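Local coordinates for nucleoprotein (Schmallenberg virus, PDB 4JNG), which coats the viral genomic RNA as a tetramer-forming nucleoprotein, shielding it from nucleases and presenting it as the template for transcription and replication, at residues Thr72-His77 with Asn84-Asn89; Leu113-Ala118 with Cys132-Gly137. One frame throughout, in Å; residues are numbered along the deposited sequence.

Both contacts lie in one nucleoprotein chain, on opposite sides of its centre: their own centres are 31 Å apart and their nearest atoms about 22 Å, so they do not touch. Contact 1 comes first along the chain. It joins the end of strand 69-74, from the two-stranded antiparallel hairpin with 61-66, to the loop that runs toward helix 93-110. Contact 2 follows, between helix 112-121 and the turn before helix 138-142. Helix 93-110 is the common neighbour, since V86 of contact 1 touches R95 near its start, and L115 and W134 of contact 2 touch C108 and I104 further along. One end thus borders the RNA site, while the other packs into the helical body holding contact 2.

Contact 1: residues Thr72-His77 with Asn84-Asn89; sequences TVVNNH and NPVPDN. With nucleotides of chain A.
This is a small mixed surface contact at the RNA-binding face, one direct asparagine hydrogen bond beside a valine-proline patch, where V74 and N76, at and just past the end of strand 69-74, meet the loop of N84, V86 and P87. N76 ND2 donates to the backbone O of N84 at 2.9 Å, with an N-H...O angle of 158° and the acceptor near the amide plane. The same ND2 donates to O2' of U24 of chain A, also at 2.9 Å, and these two bonds set which way round the amide lies. On the other branch, a water bridges N76 OD1 and N84 ND2. The two asparagine amides are turned 79° apart.

Beside them the contact is apolar. V74 CG1 meets V86 CG2 at 4.2 Å, and V74 CG2 brushes CD of P87. With V86 CG2 anti to the carbonyl carbon, that methyl touches both N76 ND2 and C4' of U24 of chain A, 3.8 Å from the sugar carbon. Next to N76, the RNA-binding residue H77 donates from ND1, in the ring plane, to OP1 of U26 of chain A at 2.8 Å, while N75 OD1 accepts from H77 N and closes an Asx turn. Ribose and phosphate groups, the sequence-independent parts of RNA, are what these residues grip, as suits the binding site of a nucleoprotein.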
loop_
_atom_site.group_PDB
_atom_site.type_symbol
_atom_site.label_atom_id
_atom_site.label_comp_id
_atom_site.label_asym_id
_atom_site.label_seq_id
_atom_site.Cartn_x
_atom_site.Cartn_y
_atom_site.Cartn_z
ATOM N N THR B 72 10.560 -8.346 29.396
ATOM C CA THR B 72 9.177 -8.642 29.049
ATOM C C THR B 72 8.547 -7.380 28.478
ATOM O O THR B 72 8.436 -6.363 29.165
ATOM C CB THR B 72 8.373 -9.150 30.254
ATOM O OG1 THR B 72 8.881 -10.434 30.633
ATOM C CG2 THR B 72 6.892 -9.303 29.901
ATOM N N VAL B 73 8.141 -7.466 27.215
ATOM C CA VAL B 73 7.662 -6.321 26.453
ATOM C C VAL B 73 6.178 -6.526 26.089
ATOM O O VAL B 73 5.783 -7.604 25.647
ATOM C CB VAL B 73 8.517 -6.158 25.173
ATOM C CG1 VAL B 73 8.107 -4.925 24.381
ATOM C CG2 VAL B 73 10.012 -6.099 25.522
ATOM N N VAL B 74 5.365 -5.491 26.284
ATOM C CA VAL B 74 3.983 -5.475 25.795
ATOM C C VAL B 74 3.985 -5.152 24.299
ATOM O O VAL B 74 4.552 -4.149 23.871
ATOM C CB VAL B 74 3.113 -4.471 26.578
ATOM C CG1 VAL B 74 1.737 -4.301 25.943
ATOM C CG2 VAL B 74 2.956 -4.952 28.010
ATOM N N ASN B 75 3.368 -6.034 23.520
ATOM C CA ASN B 75 3.360 -5.939 22.071
ATOM C C ASN B 75 2.031 -5.354 21.585
ATOM O O ASN B 75 1.043 -6.079 21.467
ATOM C CB ASN B 75 3.590 -7.325 21.462
ATOM C CG ASN B 75 3.507 -7.329 19.941
ATOM O OD1 ASN B 75 3.402 -6.273 19.295
ATOM N ND2 ASN B 75 3.553 -8.528 19.357
ATOM N N ASN B 76 2.028 -4.044 21.335
ATOM C CA ASN B 76 0.890 -3.331 20.733
ATOM C C ASN B 76 1.171 -2.951 19.274
ATOM O O ASN B 76 0.459 -2.138 18.684
ATOM C CB ASN B 76 0.541 -2.078 21.556
ATOM C CG ASN B 76 -0.442 -2.366 22.681
ATOM O OD1 ASN B 76 -0.621 -3.507 23.089
ATOM N ND2 ASN B 76 -1.098 -1.324 23.176
ATOM N N HIS B 77 2.192 -3.568 18.687
ATOM C CA HIS B 77 2.565 -3.303 17.299
ATOM C C HIS B 77 1.774 -4.149 16.303
ATOM O O HIS B 77 1.403 -3.668 15.232
ATOM C CB HIS B 77 4.049 -3.555 17.098
ATOM C CG HIS B 77 4.918 -2.530 17.742
ATOM N ND1 HIS B 77 5.153 -1.298 17.177
ATOM C CD2 HIS B 77 5.616 -2.553 18.902
ATOM C CE1 HIS B 77 5.959 -0.604 17.960
ATOM N NE2 HIS B 77 6.253 -1.343 19.014
ATOM N N ASN B 84 -4.918 -2.553 22.701
ATOM C CA ASN B 84 -4.788 -3.212 24.019
ATOM C C ASN B 84 -4.300 -2.232 25.087
ATOM O O ASN B 84 -3.446 -1.395 24.801
ATOM C CB ASN B 84 -3.820 -4.395 23.956
ATOM C CG ASN B 84 -4.370 -5.581 23.187
ATOM O OD1 ASN B 84 -5.465 -5.532 22.620
ATOM N ND2 ASN B 84 -3.596 -6.666 23.158
ATOM N N PRO B 85 -4.852 -2.315 26.315
ATOM C CA PRO B 85 -4.367 -1.475 27.417
ATOM C C PRO B 85 -2.994 -1.917 27.900
ATOM O O PRO B 85 -2.746 -3.111 27.973
ATOM C CB PRO B 85 -5.390 -1.723 28.529
ATOM C CG PRO B 85 -5.932 -3.073 28.239
ATOM C CD PRO B 85 -5.979 -3.164 26.738
ATOM N N VAL B 86 -2.127 -0.961 28.228
ATOM C CA VAL B 86 -0.771 -1.242 28.723
ATOM C C VAL B 86 -0.700 -0.877 30.210
ATOM O O VAL B 86 -1.055 0.232 30.581
ATOM C CB VAL B 86 0.277 -0.401 27.954
ATOM C CG1 VAL B 86 1.698 -0.829 28.307
ATOM C CG2 VAL B 86 0.053 -0.508 26.450
ATOM N N PRO B 87 -0.252 -1.808 31.079
ATOM C CA PRO B 87 -0.154 -1.407 32.487
ATOM C C PRO B 87 0.817 -0.235 32.675
ATOM O O PRO B 87 1.683 -0.005 31.829
ATOM C CB PRO B 87 0.345 -2.676 33.183
ATOM C CG PRO B 87 -0.041 -3.788 32.272
ATOM C CD PRO B 87 0.038 -3.237 30.885
ATOM N N ASP B 88 0.661 0.512 33.762
ATOM C CA ASP B 88 1.457 1.719 33.976
ATOM C C ASP B 88 2.936 1.403 34.233
ATOM O O ASP B 88 3.797 2.219 33.925
ATOM C CB ASP B 88 0.881 2.562 35.121
ATOM C CG ASP B 88 -0.383 3.325 34.720
ATOM O OD1 ASP B 88 -0.666 3.470 33.507
ATOM O OD2 ASP B 88 -1.094 3.803 35.629
ATOM N N ASN B 89 3.216 0.221 34.778
ATOM C CA ASN B 89 4.586 -0.225 35.024
ATOM C C ASN B 89 5.081 -1.221 33.993
ATOM O O ASN B 89 6.107 -1.865 34.204
ATOM C CB ASN B 89 4.690 -0.844 36.409
ATOM C CG ASN B 89 4.345 0.137 37.504
ATOM O OD1 ASN B 89 4.138 1.323 37.245
ATOM N ND2 ASN B 89 4.291 -0.350 38.742
ATOM P P U A 24 2.165 5.243 25.664
ATOM O OP1 U A 24 3.432 4.592 26.153
ATOM O OP2 U A 24 2.236 6.577 25.025
ATOM O "O5'" U A 24 1.461 4.262 24.631
ATOM C "C5'" U A 24 1.048 2.940 24.997
ATOM C "C4'" U A 24 0.225 2.337 23.886
ATOM O "O4'" U A 24 -1.089 2.964 23.847
ATOM C "C3'" U A 24 0.768 2.531 22.478
ATOM O "O3'" U A 24 1.769 1.581 22.158
ATOM C "C2'" U A 24 -0.492 2.358 21.639
ATOM O "O2'" U A 24 -0.920 1.021 21.463
ATOM C "C1'" U A 24 -1.520 3.085 22.502
ATOM N N1 U A 24 -1.669 4.512 22.180
ATOM C C2 U A 24 -2.445 4.839 21.084
ATOM O O2 U A 24 -2.982 4.000 20.382
ATOM N N3 U A 24 -2.557 6.185 20.836
ATOM C C4 U A 24 -1.992 7.215 21.556
ATOM O O4 U A 24 -2.188 8.379 21.206
ATOM C C5 U A 24 -1.201 6.795 22.673
ATOM C C6 U A 24 -1.068 5.490 22.939
ATOM P P U A 26 3.970 1.248 15.351
ATOM O OP1 U A 26 4.540 0.025 14.738
ATOM O OP2 U A 26 4.810 2.088 16.238
ATOM O "O5'" U A 26 3.400 2.202 14.203
ATOM C "C5'" U A 26 2.923 1.685 12.942
ATOM C "C4'" U A 26 2.445 2.813 12.048
ATOM O "O4'" U A 26 1.464 3.613 12.759
ATOM C "C3'" U A 26 3.499 3.816 11.598
ATOM O "O3'" U A 26 4.168 3.419 10.403
ATOM C "C2'" U A 26 2.670 5.064 11.301
ATOM O "O2'" U A 26 2.171 5.127 9.980
ATOM C "C1'" U A 26 1.537 4.957 12.324
ATOM N N1 U A 26 1.731 5.824 13.496
ATOM C C2 U A 26 1.196 7.097 13.447
ATOM O O2 U A 26 0.563 7.514 12.492
ATOM N N3 U A 26 1.420 7.861 14.565
ATOM C C4 U A 26 2.119 7.497 15.699
ATOM O O4 U A 26 2.235 8.303 16.623
ATOM C C5 U A 26 2.655 6.171 15.667
ATOM C C6 U A 26 2.453 5.401 14.591
ATOM P P U A 25 3.054 2.005 21.292
ATOM O OP1 U A 25 4.039 0.903 21.387
ATOM O OP2 U A 25 3.449 3.386 21.653
ATOM O "O5'" U A 25 2.489 1.978 19.806
ATOM C "C5'" U A 25 1.957 0.769 19.252
ATOM C "C4'" U A 25 1.158 1.097 18.019
ATOM O "O4'" U A 25 0.101 2.030 18.363
ATOM C "C3'" U A 25 1.935 1.798 16.919
ATOM O "O3'" U A 25 2.655 0.827 16.161
ATOM C "C2'" U A 25 0.825 2.507 16.145
ATOM O "O2'" U A 25 0.201 1.648 15.218
ATOM C "C1'" U A 25 -0.160 2.875 17.257
ATOM N N1 U A 25 -0.132 4.278 17.710
ATOM C C2 U A 25 -0.957 5.172 17.048
ATOM O O2 U A 25 -1.665 4.849 16.111
ATOM N N3 U A 25 -0.913 6.459 17.523
ATOM C C4 U A 25 -0.154 6.938 18.570
ATOM O O4 U A 25 -0.229 8.129 18.879
ATOM C C5 U A 25 0.667 5.953 19.208
ATOM C C6 U A 25 0.646 4.687 18.771
HETATM O O HOH W 1 -0.631 -6.246 23.978
#

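Contact 2: residues Leu113-Ala118 with Cys132-Gly137; sequences LKLAEA and CTWADG
W134 lays the six-membered part of its indole against A118 and L115, on the side of helix 112-121. The motif is a helix packed against a short 3-10 turn: residues 134-136 form the turn, which leads into helix 138-142, and the tryptophan is the one side chain that reaches across. No hydrogen bond links the two segments, and the 146 Å² they bury comes almost wholly from this ring and its two neighbours.

A118 sits against one indole face with both its backbone carbonyl and its methyl. Its carbonyl carbon lies 3.7 Å above the ring plane, offset toward the rim, and its CB is 3.6 Å from W134 CH2. L115 arrives obliquely: CG stands anti to its own backbone nitrogen (chi1 -178°), and a bend at chi2 (47°) swings CD1 to 3.8 Å from CZ3 and 3.9 Å from CE3 of W134. That methyl lies by the CE3-CZ3 bond, and the leucine and the indole run past each other in opposite directions.

Outside the two segments, W134 NE1 donates to the backbone O of I122, which would hold the ring's rotation. Further round, W134 meets the ring of Y141, planes about 35° apart, and touches I104 of helix 93-110, so the ring joins three helices around the 3-10 turn.

Within that turn, D136 N bonds to T133 O at 3.1 Å and G137 N to W134 O at 3.0 Å, and G137 takes the N-cap position of the next helix. Across the contact the closest approach is from the A118 backbone, whose O lies 3.5 Å from CZ2 of W134.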
loop_
_atom_site.group_PDB
_atom_site.type_symbol
_atom_site.label_atom_id
_atom_site.label_comp_id
_atom_site.label_asym_id
_atom_site.label_seq_id
_atom_site.Cartn_x
_atom_site.Cartn_y
_atom_site.Cartn_z
ATOM N N LEU B 113 33.947 10.044 33.150
ATOM C CA LEU B 113 34.338 8.689 32.750
ATOM C C LEU B 113 33.177 7.931 32.091
ATOM O O LEU B 113 33.354 7.348 31.024
ATOM C CB LEU B 113 34.891 7.896 33.948
ATOM C CG LEU B 113 35.833 6.733 33.602
ATOM C CD1 LEU B 113 36.616 6.249 34.826
ATOM C CD2 LEU B 113 35.093 5.576 32.951
ATOM N N LYS B 114 31.996 7.953 32.708
ATOM C CA LYS B 114 30.817 7.282 32.134
ATOM C C LYS B 114 30.410 7.889 30.793
ATOM O O LYS B 114 30.064 7.164 29.859
ATOM C CB LYS B 114 29.623 7.311 33.091
ATOM C CG LYS B 114 29.808 6.510 34.367
ATOM C CD LYS B 114 29.726 5.013 34.143
ATOM C CE LYS B 114 30.150 4.260 35.393
ATOM N NZ LYS B 114 30.166 2.789 35.174
ATOM N N LEU B 115 30.450 9.216 30.696
ATOM C CA LEU B 115 30.194 9.881 29.429
ATOM C C LEU B 115 31.140 9.373 28.339
ATOM O O LEU B 115 30.694 9.001 27.255
ATOM C CB LEU B 115 30.318 11.396 29.578
ATOM C CG LEU B 115 30.028 12.210 28.312
ATOM C CD1 LEU B 115 28.743 11.736 27.654
ATOM C CD2 LEU B 115 29.946 13.696 28.635
ATOM N N ALA B 116 32.441 9.331 28.642
ATOM C CA ALA B 116 33.448 8.900 27.672
ATOM C C ALA B 116 33.192 7.485 27.146
ATOM O O ALA B 116 33.313 7.239 25.943
ATOM C CB ALA B 116 34.855 9.012 28.262
ATOM N N GLU B 117 32.826 6.557 28.026
ATOM C CA GLU B 117 32.528 5.187 27.568
ATOM C C GLU B 117 31.190 5.090 26.818
ATOM O O GLU B 117 31.112 4.420 25.782
ATOM C CB GLU B 117 32.629 4.132 28.686
ATOM C CG GLU B 117 32.033 4.485 30.037
ATOM C CD GLU B 117 32.275 3.407 31.086
ATOM O OE1 GLU B 117 31.837 3.578 32.244
ATOM O OE2 GLU B 117 32.914 2.385 30.764
ATOM N N ALA B 118 30.149 5.762 27.306
ATOM C CA ALA B 118 28.877 5.784 26.570
ATOM C C ALA B 118 29.135 6.274 25.156
ATOM O O ALA B 118 28.685 5.667 24.195
ATOM C CB ALA B 118 27.852 6.670 27.253
ATOM N N CYS B 132 24.178 14.845 14.263
ATOM C CA CYS B 132 24.268 15.145 15.704
ATOM C C CYS B 132 25.617 14.770 16.353
ATOM O O CYS B 132 26.421 15.652 16.632
ATOM C CB CYS B 132 23.083 14.550 16.476
ATOM S SG CYS B 132 22.796 15.302 18.100
ATOM N N THR B 133 25.867 13.482 16.577
ATOM C CA THR B 133 27.047 12.997 17.337
ATOM C C THR B 133 27.074 13.383 18.822
ATOM O O THR B 133 26.485 14.379 19.248
ATOM C CB THR B 133 28.415 13.398 16.714
ATOM O OG1 THR B 133 28.606 14.819 16.788
ATOM C CG2 THR B 133 28.522 12.931 15.272
ATOM N N TRP B 134 27.798 12.580 19.599
ATOM C CA TRP B 134 27.980 12.819 21.033
ATOM C C TRP B 134 28.631 14.170 21.303
ATOM O O TRP B 134 28.534 14.696 22.412
ATOM C CB TRP B 134 28.837 11.715 21.654
ATOM C CG TRP B 134 28.120 10.414 21.897
ATOM C CD1 TRP B 134 28.050 9.342 21.056
ATOM C CD2 TRP B 134 27.401 10.041 23.079
ATOM N NE1 TRP B 134 27.325 8.325 21.636
ATOM C CE2 TRP B 134 26.918 8.728 22.879
ATOM C CE3 TRP B 134 27.119 10.687 24.288
ATOM C CZ2 TRP B 134 26.163 8.051 23.846
ATOM C CZ3 TRP B 134 26.371 10.013 25.247
ATOM C CH2 TRP B 134 25.901 8.711 25.019
ATOM N N ALA B 135 29.295 14.712 20.283
ATOM C CA ALA B 135 29.922 16.031 20.337
ATOM C C ALA B 135 28.964 17.135 20.745
ATOM O O ALA B 135 29.348 18.059 21.460
ATOM C CB ALA B 135 30.546 16.364 18.990
ATOM N N ASP B 136 27.715 17.035 20.296
ATOM C CA ASP B 136 26.698 18.044 20.605
ATOM C C ASP B 136 26.148 17.928 22.027
ATOM O O ASP B 136 25.229 18.664 22.397
ATOM C CB ASP B 136 25.553 17.964 19.588
ATOM C CG ASP B 136 25.965 18.446 18.205
ATOM O OD1 ASP B 136 26.624 19.505 18.106
ATOM O OD2 ASP B 136 25.617 17.777 17.211
ATOM N N GLY B 137 26.707 17.020 22.827
ATOM C CA GLY B 137 26.270 16.842 24.205
ATOM C C GLY B 137 25.280 15.703 24.333
ATOM O O GLY B 137 24.504 15.425 23.411
#